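Local coordinates for protein pectate lyase 47 (Bacillus sp. TS-47, PDB 1VBL) that cleaves pectate (polygalacturonate) by beta-elimination, as a thermostable, calcium-binding member of polysaccharide lyase family 1, at residues S118-K121 / Q122-R125. Sequence-based numbering, arbitrary orientation.
Sequences SQKK and QKDR
Lys120 reaches along the exposed side of the helix to Asp124, one turn on, and the two side chains run obliquely to one another. The lysine chain is extended as far as CE and turns only at its last bond (chi4 54°), which brings NZ to 3.3 Å from Asp124 OD2, a salt bridge whose hydrogen bond is weak. The same oxygen also lies beside the aliphatic part of the lysine, 3.5 Å from CG, so the carboxylate rests against the chain as well. Asp124 CG sits next to its own backbone N (chi1 -70°), which holds the carboxylate back over the preceding turn. The backbones are joined by the helical bond from Asp124 N to Lys120 O, 2.9 Å. This is an i to i+4 pair near the C-terminal end of helix 110-126, which leads into strand 127-129 of the parallel beta-helix characteristic of pectate lyases. Lys123 follows another course: bent at three successive torsions, it curls back toward the preceding turn, with CB 3.4 Å from Gln119 O. Its NZ comes to 4.4 Å from Gln119 NE2, two donors with no bond between them, while Gln119 OE1 accepts from Arg115 NH1. Lys123 NZ is 5.3 Å from Lys120 NZ, near enough for some mutual repulsion, which the Asp124 carboxylate probably offsets. Gln119 and Lys123 both touch Tyr189, while Gln122 OE1 accepts from Tyr171 N. Arg125 N bonds weakly to Lys121 O and more closely, 3.0 Å, to Gln122 O, and its guanidinium group hydrogen-bonds Val71 O through NH1 and salt-bridges Asp73 through NH2.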
ATOM      1  N   SER A 118       2.526 -19.237  14.813  1.00  9.53           N
ATOM      2  CA  SER A 118       1.132 -18.801  14.755  1.00 10.47           C
ATOM      3  C   SER A 118       0.967 -17.820  13.592  1.00 12.84           C
ATOM      4  O   SER A 118      -0.005 -17.881  12.832  1.00 10.53           O
ATOM      5  CB  SER A 118       0.740 -18.105  16.061  1.00 12.05           C
ATOM      6  OG  SER A 118       0.913 -18.966  17.173  1.00 14.01           O
ATOM      7  N   GLN A 119       1.929 -16.912  13.472  1.00 12.11           N
ATOM      8  CA  GLN A 119       1.919 -15.908  12.414  1.00 14.15           C
ATOM      9  C   GLN A 119       2.016 -16.576  11.046  1.00 14.54           C
ATOM     10  O   GLN A 119       1.297 -16.210  10.112  1.00 12.01           O
ATOM     11  CB  GLN A 119       3.091 -14.944  12.601  1.00 15.84           C
ATOM     12  CG  GLN A 119       3.206 -13.898  11.508  1.00 23.54           C
ATOM     13  CD  GLN A 119       4.638 -13.455  11.293  1.00 29.42           C
ATOM     14  OE1 GLN A 119       5.277 -12.912  12.195  1.00 30.96           O
ATOM     15  NE2 GLN A 119       5.154 -13.694  10.092  1.00 32.83           N
ATOM     16  N   LYS A 120       2.909 -17.554  10.924  1.00 13.76           N
ATOM     17  CA  LYS A 120       3.074 -18.258   9.657  1.00 14.79           C
ATOM     18  C   LYS A 120       1.784 -18.944   9.223  1.00 14.25           C
ATOM     19  O   LYS A 120       1.453 -18.969   8.037  1.00 12.95           O
ATOM     20  CB  LYS A 120       4.191 -19.300   9.751  1.00 15.53           C
ATOM     21  CG  LYS A 120       4.365 -20.093   8.466  1.00 21.16           C
ATOM     22  CD  LYS A 120       5.423 -21.171   8.600  1.00 24.95           C
ATOM     23  CE  LYS A 120       5.486 -22.023   7.339  1.00 26.69           C
ATOM     24  NZ  LYS A 120       5.688 -21.185   6.123  1.00 29.17           N
ATOM     25  N   LYS A 121       1.052 -19.507  10.180  1.00 13.12           N
ATOM     26  CA  LYS A 121      -0.194 -20.184   9.850  1.00 12.46           C
ATOM     27  C   LYS A 121      -1.217 -19.193   9.292  1.00 13.02           C
ATOM     28  O   LYS A 121      -1.946 -19.503   8.348  1.00 12.68           O
ATOM     29  CB  LYS A 121      -0.772 -20.898  11.080  1.00 12.93           C
ATOM     30  CG  LYS A 121      -1.959 -21.793  10.743  1.00 14.63           C
ATOM     31  CD  LYS A 121      -2.412 -22.639  11.929  1.00 14.65           C
ATOM     32  CE  LYS A 121      -3.663 -23.428  11.577  1.00 14.22           C
ATOM     33  NZ  LYS A 121      -4.159 -24.271  12.703  1.00 13.57           N
ATOM     34  N   GLN A 122      -1.275 -17.998   9.863  1.00 12.54           N
ATOM     35  CA  GLN A 122      -2.225 -17.015   9.354  1.00 13.48           C
ATOM     36  C   GLN A 122      -1.750 -16.506   7.996  1.00 11.81           C
ATOM     37  O   GLN A 122      -2.543 -16.361   7.065  1.00 12.77           O
ATOM     38  CB  GLN A 122      -2.387 -15.845  10.328  1.00 12.20           C
ATOM     39  CG  GLN A 122      -3.264 -14.724   9.770  1.00 13.45           C
ATOM     40  CD  GLN A 122      -3.720 -13.738  10.829  1.00 14.68           C
ATOM     41  OE1 GLN A 122      -2.950 -13.348  11.706  1.00 12.98           O
ATOM     42  NE2 GLN A 122      -4.979 -13.316  10.742  1.00 15.53           N
ATOM     43  N   LYS A 123      -0.452 -16.253   7.884  1.00 12.78           N
ATOM     44  CA  LYS A 123       0.128 -15.766   6.638  1.00 14.50           C
ATOM     45  C   LYS A 123      -0.160 -16.721   5.481  1.00 14.98           C
ATOM     46  O   LYS A 123      -0.646 -16.305   4.426  1.00 12.81           O
ATOM     47  CB  LYS A 123       1.643 -15.586   6.802  1.00 16.43           C
ATOM     48  CG  LYS A 123       2.359 -15.016   5.583  1.00 21.23           C
ATOM     49  CD  LYS A 123       3.037 -16.094   4.758  1.00 28.21           C
ATOM     50  CE  LYS A 123       4.087 -16.841   5.578  1.00 32.64           C
ATOM     51  NZ  LYS A 123       5.029 -15.910   6.272  1.00 35.74           N
ATOM     52  N   ASP A 124       0.138 -18.001   5.683  1.00 14.76           N
ATOM     53  CA  ASP A 124      -0.088 -18.998   4.644  1.00 15.90           C
ATOM     54  C   ASP A 124      -1.551 -19.105   4.218  1.00 15.55           C
ATOM     55  O   ASP A 124      -1.843 -19.598   3.131  1.00 15.93           O
ATOM     56  CB  ASP A 124       0.418 -20.375   5.098  1.00 16.39           C
ATOM     57  CG  ASP A 124       1.935 -20.448   5.175  1.00 20.44           C
ATOM     58  OD1 ASP A 124       2.612 -19.581   4.583  1.00 20.46           O
ATOM     59  OD2 ASP A 124       2.452 -21.383   5.821  1.00 23.42           O
ATOM     60  N   ARG A 125      -2.472 -18.643   5.060  1.00 15.24           N
ATOM     61  CA  ARG A 125      -3.891 -18.721   4.723  1.00 15.10           C
ATOM     62  C   ARG A 125      -4.521 -17.452   4.151  1.00 14.67           C
ATOM     63  O   ARG A 125      -5.323 -17.533   3.218  1.00 14.25           O
ATOM     64  CB  ARG A 125      -4.713 -19.161   5.941  1.00 16.29           C
ATOM     65  CG  ARG A 125      -6.232 -19.108   5.725  1.00 18.71           C
ATOM     66  CD  ARG A 125      -6.984 -19.920   6.780  1.00 18.58           C
ATOM     67  NE  ARG A 125      -6.701 -21.349   6.654  1.00 18.59           N
ATOM     68  CZ  ARG A 125      -7.329 -22.173   5.818  1.00 20.20           C
ATOM     69  NH1 ARG A 125      -8.295 -21.724   5.028  1.00 20.15           N
ATOM     70  NH2 ARG A 125      -6.970 -23.447   5.755  1.00 21.41           N
TER